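Local coordinates for protein 2,3-dehydroadipyl-CoA hydratase (Escherichia coli, PDB 4FZW) that catalyses the reversible hydration of 2,3-dehydroadipyl-CoA to 3-hydroxyadipyl-CoA in the bacterial degradation of phenylacetate, at residues N27-A32 and Q86-L91; V52-G57 and E188-L193; H200-L205 and T237-E242. One frame throughout, in Å; residues are numbered along the deposited sequence.

Overall arrangement
The three contacts run through one crotonase-type subunit, from the start of its first long helix to its C-terminal helices. Interactions 1 and 2 alternate along the chain: 27-32 comes first, then strand 52-56, helix 84-92 and helix 186-197. Their centres lie about 19 Å apart, and they meet where Asn27 ND2 packs against Gly57 CA at 3.4 Å. Interaction 3 follows both in sequence, its centre about 22 Å from that of interaction 2 and about 31 Å from that of interaction 1. The contacts thus pass from the 27-32 loop and helix 84-92, through strand 52-56 and helix 186-197, to helices 202-214 and 239-248; interactions 2 and 3 also border other subunits.

Interaction 1. Residues N27-A32 and Q86-L91; sequences NALNNA and QLWARL
Leu29 reaches the six-membered ring of Trp88 with a single methyl. Its CD1 lies 4.0 Å from Trp88 CH2 and slightly farther from CZ2, approaching the far corner of the indole at a slant. In Leu29 the branch CG stands opposite the carbonyl carbon (chi1 -68°), and the extended second torsion (178°) carries CD1 outward to the tryptophan. Trp88 has a similar first torsion, and with chi2 at 95° the indole plane stands about perpendicular to the plane through CA, CB and CG, its benzene end reaching past the helix toward the loop. Leu91, one turn farther along helix 84-92, backs one face of this ring: its CD1 sits 3.9 Å above the ring plane of Trp88, near the rim. A second, looser touch joins the same helix to the start of helix 31-46, where Asn31 OD1 comes within 4.2 Å of Leu87 CD1, with no hydrogen bond between them. Other bonds fix the loop and the first residue of the helix: Leu29 O accepts from Arg84 NH2, and Asn31 N donates to Glu70 OE1. Trp88 NE1 bonds to a glycerol, probably from the crystallisation liquor, that may mark a pocket. The loop leading into helix 31-46 thus packs on helix 84-92, with Ala109 of helix 109-116 touching both Leu29 and Trp88, within a subunit of the crotonase-like family.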
loop_
_atom_site.group_PDB
_atom_site.type_symbol
_atom_site.label_atom_id
_atom_site.label_comp_id
_atom_site.label_asym_id
_atom_site.label_seq_id
_atom_site.Cartn_x
_atom_site.Cartn_y
_atom_site.Cartn_z
ATOM N N ASN B 27 -16.312 25.085 23.606
ATOM C CA ASN B 27 -16.331 24.777 22.184
ATOM C C ASN B 27 -16.293 23.277 21.895
ATOM O O ASN B 27 -15.903 22.854 20.802
ATOM C CB ASN B 27 -15.203 25.516 21.462
ATOM C CG ASN B 27 -15.594 26.928 21.087
ATOM O OD1 ASN B 27 -16.736 27.334 21.279
ATOM N ND2 ASN B 27 -14.654 27.684 20.554
ATOM N N ALA B 28 -16.713 22.474 22.873
ATOM C CA ALA B 28 -16.816 21.030 22.671
ATOM C C ALA B 28 -17.598 20.721 21.402
ATOM O O ALA B 28 -18.619 21.356 21.121
ATOM C CB ALA B 28 -17.475 20.357 23.871
ATOM N N LEU B 29 -17.124 19.738 20.643
ATOM C CA LEU B 29 -17.780 19.347 19.401
ATOM C C LEU B 29 -19.020 18.543 19.680
ATOM O O LEU B 29 -18.955 17.382 20.028
ATOM C CB LEU B 29 -16.825 18.567 18.499
ATOM C CG LEU B 29 -15.688 19.428 17.956
ATOM C CD1 LEU B 29 -14.754 18.594 17.116
ATOM C CD2 LEU B 29 -16.270 20.562 17.144
ATOM N N ASN B 30 -20.161 19.196 19.554
ATOM C CA ASN B 30 -21.446 18.503 19.599
ATOM C C ASN B 30 -21.690 17.669 18.352
ATOM O O ASN B 30 -21.138 17.938 17.278
ATOM C CB ASN B 30 -22.606 19.497 19.726
ATOM C CG ASN B 30 -23.108 19.621 21.134
ATOM O OD1 ASN B 30 -22.712 18.857 22.011
ATOM N ND2 ASN B 30 -24.020 20.566 21.357
ATOM N N ASN B 31 -22.548 16.674 18.495
ATOM C CA ASN B 31 -23.111 16.013 17.343
ATOM C C ASN B 31 -23.746 17.036 16.407
ATOM O O ASN B 31 -23.479 17.063 15.202
ATOM C CB ASN B 31 -24.166 15.025 17.805
ATOM C CG ASN B 31 -23.983 13.655 17.203
ATOM O OD1 ASN B 31 -23.657 13.513 16.023
ATOM N ND2 ASN B 31 -24.194 12.624 18.020
ATOM N N ALA B 32 -24.597 17.882 16.975
ATOM C CA ALA B 32 -25.240 18.926 16.197
ATOM C C ALA B 32 -24.206 19.874 15.611
ATOM O O ALA B 32 -24.323 20.244 14.454
ATOM C CB ALA B 32 -26.247 19.669 17.030
ATOM N N GLN B 86 -18.990 9.027 9.892
ATOM C CA GLN B 86 -19.247 9.412 8.506
ATOM C C GLN B 86 -19.255 10.934 8.362
ATOM O O GLN B 86 -19.010 11.461 7.280
ATOM C CB GLN B 86 -20.589 8.839 8.036
ATOM C CG GLN B 86 -21.761 9.514 8.744
ATOM C CD GLN B 86 -23.121 9.017 8.306
ATOM O OE1 GLN B 86 -23.264 7.921 7.738
ATOM N NE2 GLN B 86 -24.146 9.828 8.580
ATOM N N LEU B 87 -19.548 11.644 9.448
ATOM C CA LEU B 87 -19.438 13.114 9.448
ATOM C C LEU B 87 -17.973 13.530 9.348
ATOM O O LEU B 87 -17.613 14.409 8.561
ATOM C CB LEU B 87 -20.070 13.713 10.695
ATOM C CG LEU B 87 -21.526 13.365 10.989
ATOM C CD1 LEU B 87 -22.022 14.178 12.183
ATOM C CD2 LEU B 87 -22.384 13.613 9.752
ATOM N N TRP B 88 -17.124 12.872 10.134
ATOM C CA TRP B 88 -15.674 13.061 10.023
ATOM C C TRP B 88 -15.162 12.816 8.592
ATOM O O TRP B 88 -14.355 13.596 8.090
ATOM C CB TRP B 88 -14.924 12.195 11.055
ATOM C CG TRP B 88 -15.067 12.723 12.475
ATOM C CD1 TRP B 88 -15.979 12.329 13.414
ATOM C CD2 TRP B 88 -14.284 13.762 13.093
ATOM N NE1 TRP B 88 -15.807 13.045 14.576
ATOM C CE2 TRP B 88 -14.774 13.930 14.406
ATOM C CE3 TRP B 88 -13.212 14.561 12.658
ATOM C CZ2 TRP B 88 -14.230 14.872 15.295
ATOM C CZ3 TRP B 88 -12.673 15.497 13.547
ATOM C CH2 TRP B 88 -13.185 15.639 14.849
ATOM N N ALA B 89 -15.641 11.763 7.924
ATOM C CA ALA B 89 -15.185 11.482 6.552
ATOM C C ALA B 89 -15.757 12.487 5.575
ATOM O O ALA B 89 -15.146 12.779 4.555
ATOM C CB ALA B 89 -15.524 10.054 6.103
ATOM N N ARG B 90 -16.932 13.024 5.879
ATOM C CA ARG B 90 -17.472 14.075 5.022
ATOM C C ARG B 90 -16.703 15.382 5.193
ATOM O O ARG B 90 -16.543 16.122 4.229
ATOM C CB ARG B 90 -18.976 14.276 5.236
ATOM C CG ARG B 90 -19.823 13.174 4.613
ATOM C CD ARG B 90 -21.173 13.067 5.280
ATOM N NE ARG B 90 -22.063 14.140 4.859
ATOM C CZ ARG B 90 -23.359 14.171 5.136
ATOM N NH1 ARG B 90 -23.910 13.177 5.825
ATOM N NH2 ARG B 90 -24.094 15.194 4.723
ATOM N N LEU B 91 -16.226 15.660 6.410
ATOM C CA LEU B 91 -15.360 16.839 6.661
ATOM C C LEU B 91 -14.085 16.764 5.835
ATOM O O LEU B 91 -13.711 17.724 5.163
ATOM C CB LEU B 91 -14.961 16.974 8.138
ATOM C CG LEU B 91 -15.992 17.221 9.233
ATOM C CD1 LEU B 91 -15.289 17.244 10.578
ATOM C CD2 LEU B 91 -16.746 18.514 8.984
#

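Interaction 2. Residues V52-G57 and E188-L193; sequences VCVITG and EYALQL
Val54 projects from strand 52-56 toward helix 186-197 and gives up more surface to this contact than any other residue, with Leu191 and Ala190 supplying most of the helix side. The two valine methyls divide the work. CG2, opposite the carbonyl carbon, meets Leu191 CD2 at 3.8 Å; that leucine methyl also comes within 4.1 Å of Val54 CB, so it rests against the branch point as well as its tip. The side chains of Val54 and Leu191 cross at about a right angle, the leucine reaching over from the flank of its helix. CG1, which stands opposite the backbone N (chi1 167°), faces Ala190 CB more loosely, at 4.5 Å. Val54 CG2 also lies 4.1 Å from Ala190 O, an ordinary packing distance. With no hydrogen bond across the contact, what joins the two elements is the fit of branched and small apolar groups. The helix lies close to the strand, 6.9 Å between Val54 CA and Leu191 CA, and the small Ala190 is consistent with that. Strand 52-56 runs between strands 15-20 and 98-102, with Val54 bonded through its backbone to Leu16, and Ala101 of strand 98-102 touches Ala190. Helix 186-197 therefore covers adjoining strands of the sheet, Ala194 extending the packing on Val54, while Glu188 and Tyr189 on this helix meet a chain of another protein.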
loop_
_atom_site.group_PDB
_atom_site.type_symbol
_atom_site.label_atom_id
_atom_site.label_comp_id
_atom_site.label_asym_id
_atom_site.label_seq_id
_atom_site.Cartn_x
_atom_site.Cartn_y
_atom_site.Cartn_z
ATOM N N VAL B 52 -11.384 29.211 -0.203
ATOM C CA VAL B 52 -10.742 28.723 1.023
ATOM C C VAL B 52 -11.706 28.831 2.211
ATOM O O VAL B 52 -12.578 29.714 2.250
ATOM C CB VAL B 52 -9.469 29.542 1.370
ATOM C CG1 VAL B 52 -8.772 28.946 2.587
ATOM C CG2 VAL B 52 -8.511 29.612 0.169
ATOM N N CYS B 53 -11.541 27.931 3.177
ATOM C CA CYS B 53 -12.211 28.066 4.459
ATOM C C CYS B 53 -11.158 28.274 5.578
ATOM O O CYS B 53 -9.984 27.899 5.427
ATOM C CB CYS B 53 -13.120 26.862 4.726
ATOM S SG CYS B 53 -14.131 26.912 6.233
ATOM N N VAL B 54 -11.585 28.923 6.661
ATOM C CA VAL B 54 -10.789 29.063 7.864
ATOM C C VAL B 54 -11.709 28.582 8.976
ATOM O O VAL B 54 -12.903 28.922 8.979
ATOM C CB VAL B 54 -10.395 30.546 8.133
ATOM C CG1 VAL B 54 -9.834 30.736 9.540
ATOM C CG2 VAL B 54 -9.427 31.044 7.087
ATOM N N ILE B 55 -11.169 27.810 9.920
ATOM C CA ILE B 55 -11.957 27.298 11.049
ATOM C C ILE B 55 -11.328 27.743 12.375
ATOM O O ILE B 55 -10.155 27.504 12.628
ATOM C CB ILE B 55 -12.076 25.741 11.003
ATOM C CG1 ILE B 55 -12.993 25.294 9.859
ATOM C CG2 ILE B 55 -12.599 25.184 12.316
ATOM C CD1 ILE B 55 -13.376 23.776 9.913
ATOM N N THR B 56 -12.116 28.362 13.236
ATOM C CA THR B 56 -11.558 28.879 14.476
ATOM C C THR B 56 -12.522 28.839 15.645
ATOM O O THR B 56 -13.738 28.708 15.463
ATOM C CB THR B 56 -11.063 30.339 14.324
ATOM O OG1 THR B 56 -10.234 30.672 15.435
ATOM C CG2 THR B 56 -12.227 31.315 14.294
ATOM N N GLY B 57 -11.968 28.952 16.849
ATOM C CA GLY B 57 -12.792 29.049 18.034
ATOM C C GLY B 57 -12.685 30.447 18.611
ATOM O O GLY B 57 -12.907 31.441 17.901
ATOM N N GLU B 188 -6.541 36.750 12.574
ATOM C CA GLU B 188 -6.295 37.756 11.552
ATOM C C GLU B 188 -5.255 37.301 10.505
ATOM O O GLU B 188 -5.402 37.556 9.294
ATOM C CB GLU B 188 -5.861 39.081 12.197
ATOM C CG GLU B 188 -5.608 40.183 11.170
ATOM C CD GLU B 188 -5.159 41.511 11.808
ATOM O OE1 GLU B 188 -5.302 41.670 13.049
ATOM O OE2 GLU B 188 -4.667 42.392 11.065
ATOM N N TYR B 189 -4.195 36.657 10.980
ATOM C CA TYR B 189 -3.109 36.246 10.104
ATOM C C TYR B 189 -3.512 34.989 9.308
ATOM O O TYR B 189 -3.093 34.788 8.169
ATOM C CB TYR B 189 -1.826 36.020 10.920
ATOM C CG TYR B 189 -1.175 37.302 11.317
ATOM C CD1 TYR B 189 -1.749 38.514 10.970
ATOM C CD2 TYR B 189 0.025 37.321 12.027
ATOM C CE1 TYR B 189 -1.156 39.715 11.316
ATOM C CE2 TYR B 189 0.635 38.529 12.380
ATOM C CZ TYR B 189 0.026 39.718 12.017
ATOM O OH TYR B 189 0.576 40.936 12.336
ATOM N N ALA B 190 -4.333 34.152 9.928
ATOM C CA ALA B 190 -4.864 32.967 9.293
ATOM C C ALA B 190 -5.751 33.362 8.114
ATOM O O ALA B 190 -5.695 32.716 7.055
ATOM C CB ALA B 190 -5.632 32.141 10.308
ATOM N N LEU B 191 -6.546 34.425 8.306
ATOM C CA LEU B 191 -7.351 35.035 7.236
ATOM C C LEU B 191 -6.515 35.647 6.126
ATOM O O LEU B 191 -6.929 35.635 4.976
ATOM C CB LEU B 191 -8.346 36.074 7.782
ATOM C CG LEU B 191 -9.476 35.512 8.657
ATOM C CD1 LEU B 191 -10.210 36.629 9.369
ATOM C CD2 LEU B 191 -10.448 34.658 7.800
ATOM N N GLN B 192 -5.334 36.170 6.451
ATOM C CA GLN B 192 -4.463 36.731 5.403
ATOM C C GLN B 192 -3.852 35.612 4.552
ATOM O O GLN B 192 -3.693 35.752 3.330
ATOM C CB GLN B 192 -3.376 37.642 5.981
ATOM N N LEU B 193 -3.546 34.496 5.218
ATOM C CA LEU B 193 -3.069 33.281 4.571
ATOM C C LEU B 193 -4.094 32.681 3.604
ATOM O O LEU B 193 -3.740 32.219 2.516
ATOM C CB LEU B 193 -2.729 32.245 5.632
ATOM C CG LEU B 193 -2.126 30.943 5.125
ATOM C CD1 LEU B 193 -0.748 31.190 4.540
ATOM C CD2 LEU B 193 -2.050 29.954 6.277
#

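Interaction 3. Residues H200-L205 and T237-E242; sequences HSPLAL and TEDRHE
Their first torsions bring the side chains of Ser201 and Asp239 together between the two segments. With chi1 at 154°, Ser201 OG lies roughly opposite its backbone N, within reach of Ala204 N; in Asp239, chi1 of -75° puts CG opposite the carbonyl carbon. Ser201 OG packs 3.8 Å from Asp239 CB and makes no hydrogen bond to the carboxylate. Instead, Ser201 is the N-cap of helix 202-214, its OG accepting from Ala204 N at 3.2 Å in a nearly straight bond (165°). With an alanine here, the Ala204 amide would probably lose its capping acceptor and Asp239 CB its contact with the hydroxyl. Pro202 CD lies 4.0 Å from Asp239 OD2, the two side chains crossing at about a right angle. Beside them, Leu203 CD1 touches Thr237 CG2 at 3.9 Å, while Thr237 OG1 bonds to Leu234 O. Leu80 and Leu76 of a third subunit pack on Leu203 and Thr237. In the buried Asp239 carboxylate, OD1 accepts from Lys256 N, and OD2 from both Gly257 N and Arg258 N. The polar groups are thus satisfied separately: serine caps one helix, aspartate holds the C-terminal tail, and van der Waals contact, with no hydrogen bond between them, joins the two segments.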
loop_
_atom_site.group_PDB
_atom_site.type_symbol
_atom_site.label_atom_id
_atom_site.label_comp_id
_atom_site.label_asym_id
_atom_site.label_seq_id
_atom_site.Cartn_x
_atom_site.Cartn_y
_atom_site.Cartn_z
ATOM N N HIS B 200 -5.324 32.544 -5.942
ATOM C CA HIS B 200 -4.935 31.621 -7.009
ATOM C C HIS B 200 -6.145 30.889 -7.614
ATOM O O HIS B 200 -7.256 30.933 -7.085
ATOM C CB HIS B 200 -3.918 30.622 -6.467
ATOM C CG HIS B 200 -2.765 31.275 -5.760
ATOM N ND1 HIS B 200 -2.186 32.430 -6.211
ATOM C CD2 HIS B 200 -2.113 30.922 -4.632
ATOM C CE1 HIS B 200 -1.197 32.768 -5.397
ATOM N NE2 HIS B 200 -1.134 31.871 -4.429
ATOM N N SER B 201 -5.903 30.220 -8.737
ATOM C CA SER B 201 -6.944 29.513 -9.504
ATOM C C SER B 201 -7.709 28.462 -8.683
ATOM O O SER B 201 -7.119 27.511 -8.180
ATOM C CB SER B 201 -6.329 28.879 -10.753
ATOM O OG SER B 201 -7.076 27.749 -11.173
ATOM N N PRO B 202 -9.035 28.631 -8.561
ATOM C CA PRO B 202 -9.864 27.745 -7.738
ATOM C C PRO B 202 -9.582 26.277 -8.048
ATOM O O PRO B 202 -9.456 25.457 -7.119
ATOM C CB PRO B 202 -11.289 28.098 -8.169
ATOM C CG PRO B 202 -11.199 29.456 -8.762
ATOM C CD PRO B 202 -9.837 29.579 -9.357
ATOM N N LEU B 203 -9.489 25.962 -9.345
ATOM C CA LEU B 203 -9.296 24.587 -9.817
ATOM C C LEU B 203 -7.897 24.087 -9.479
ATOM O O LEU B 203 -7.722 22.925 -9.080
ATOM C CB LEU B 203 -9.591 24.446 -11.330
ATOM C CG LEU B 203 -11.044 24.650 -11.809
ATOM C CD1 LEU B 203 -11.200 24.543 -13.326
ATOM C CD2 LEU B 203 -11.968 23.677 -11.130
ATOM N N ALA B 204 -6.907 24.968 -9.638
ATOM C CA ALA B 204 -5.533 24.667 -9.251
ATOM C C ALA B 204 -5.468 24.358 -7.759
ATOM O O ALA B 204 -4.826 23.390 -7.343
ATOM C CB ALA B 204 -4.612 25.824 -9.603
ATOM N N LEU B 205 -6.138 25.174 -6.954
ATOM C CA LEU B 205 -6.192 24.893 -5.525
ATOM C C LEU B 205 -6.780 23.494 -5.306
ATOM O O LEU B 205 -6.248 22.701 -4.526
ATOM C CB LEU B 205 -6.978 25.966 -4.764
ATOM C CG LEU B 205 -6.300 27.353 -4.587
ATOM C CD1 LEU B 205 -7.220 28.379 -3.951
ATOM C CD2 LEU B 205 -5.028 27.250 -3.793
ATOM N N THR B 237 -7.103 23.651 -18.684
ATOM C CA THR B 237 -7.979 24.695 -18.160
ATOM C C THR B 237 -7.631 26.076 -18.680
ATOM O O THR B 237 -6.485 26.363 -19.015
ATOM C CB THR B 237 -7.949 24.755 -16.629
ATOM O OG1 THR B 237 -6.597 24.911 -16.200
ATOM C CG2 THR B 237 -8.528 23.482 -16.023
ATOM N N GLU B 238 -8.652 26.926 -18.704
ATOM C CA GLU B 238 -8.587 28.285 -19.224
ATOM C C GLU B 238 -7.798 29.143 -18.274
ATOM O O GLU B 238 -7.044 30.025 -18.691
ATOM C CB GLU B 238 -9.995 28.871 -19.337
ATOM C CG GLU B 238 -10.942 28.076 -20.170
ATOM C CD GLU B 238 -10.634 28.189 -21.638
ATOM O OE1 GLU B 238 -10.073 29.230 -22.049
ATOM O OE2 GLU B 238 -10.979 27.240 -22.375
ATOM N N ASP B 239 -8.000 28.874 -16.990
ATOM C CA ASP B 239 -7.334 29.594 -15.932
ATOM C C ASP B 239 -5.829 29.392 -15.987
ATOM O O ASP B 239 -5.073 30.260 -15.545
ATOM C CB ASP B 239 -7.900 29.185 -14.581
ATOM C CG ASP B 239 -9.267 29.783 -14.325
ATOM O OD1 ASP B 239 -9.688 30.657 -15.123
ATOM O OD2 ASP B 239 -9.915 29.387 -13.328
ATOM N N ARG B 240 -5.369 28.267 -16.528
ATOM C CA ARG B 240 -3.925 28.111 -16.601
ATOM C C ARG B 240 -3.323 29.151 -17.527
ATOM O O ARG B 240 -2.180 29.566 -17.369
ATOM C CB ARG B 240 -3.506 26.736 -17.058
ATOM C CG ARG B 240 -2.000 26.641 -17.191
ATOM C CD ARG B 240 -1.566 25.279 -17.651
ATOM N NE ARG B 240 -2.199 24.935 -18.908
ATOM C CZ ARG B 240 -1.582 24.961 -20.078
ATOM N NH1 ARG B 240 -0.305 25.307 -20.130
ATOM N NH2 ARG B 240 -2.237 24.636 -21.189
ATOM N N HIS B 241 -4.112 29.552 -18.509
ATOM C CA HIS B 241 -3.710 30.562 -19.466
ATOM C C HIS B 241 -3.734 31.933 -18.786
ATOM O O HIS B 241 -2.831 32.749 -18.974
ATOM C CB HIS B 241 -4.667 30.525 -20.662
ATOM C CG HIS B 241 -4.423 31.587 -21.681
ATOM N ND1 HIS B 241 -4.917 32.876 -21.555
ATOM C CD2 HIS B 241 -3.749 31.567 -22.858
ATOM C CE1 HIS B 241 -4.551 33.588 -22.600
ATOM N NE2 HIS B 241 -3.843 32.823 -23.406
ATOM N N GLU B 242 -4.763 32.162 -17.977
ATOM C CA GLU B 242 -4.945 33.437 -17.302
ATOM C C GLU B 242 -3.871 33.645 -16.238
ATOM O O GLU B 242 -3.335 34.750 -16.088
ATOM C CB GLU B 242 -6.342 33.516 -16.672
ATOM C CG GLU B 242 -6.661 34.845 -16.000
ATOM C CD GLU B 242 -6.573 36.023 -16.956
ATOM O OE1 GLU B 242 -6.692 35.807 -18.181
ATOM O OE2 GLU B 242 -6.382 37.162 -16.484
#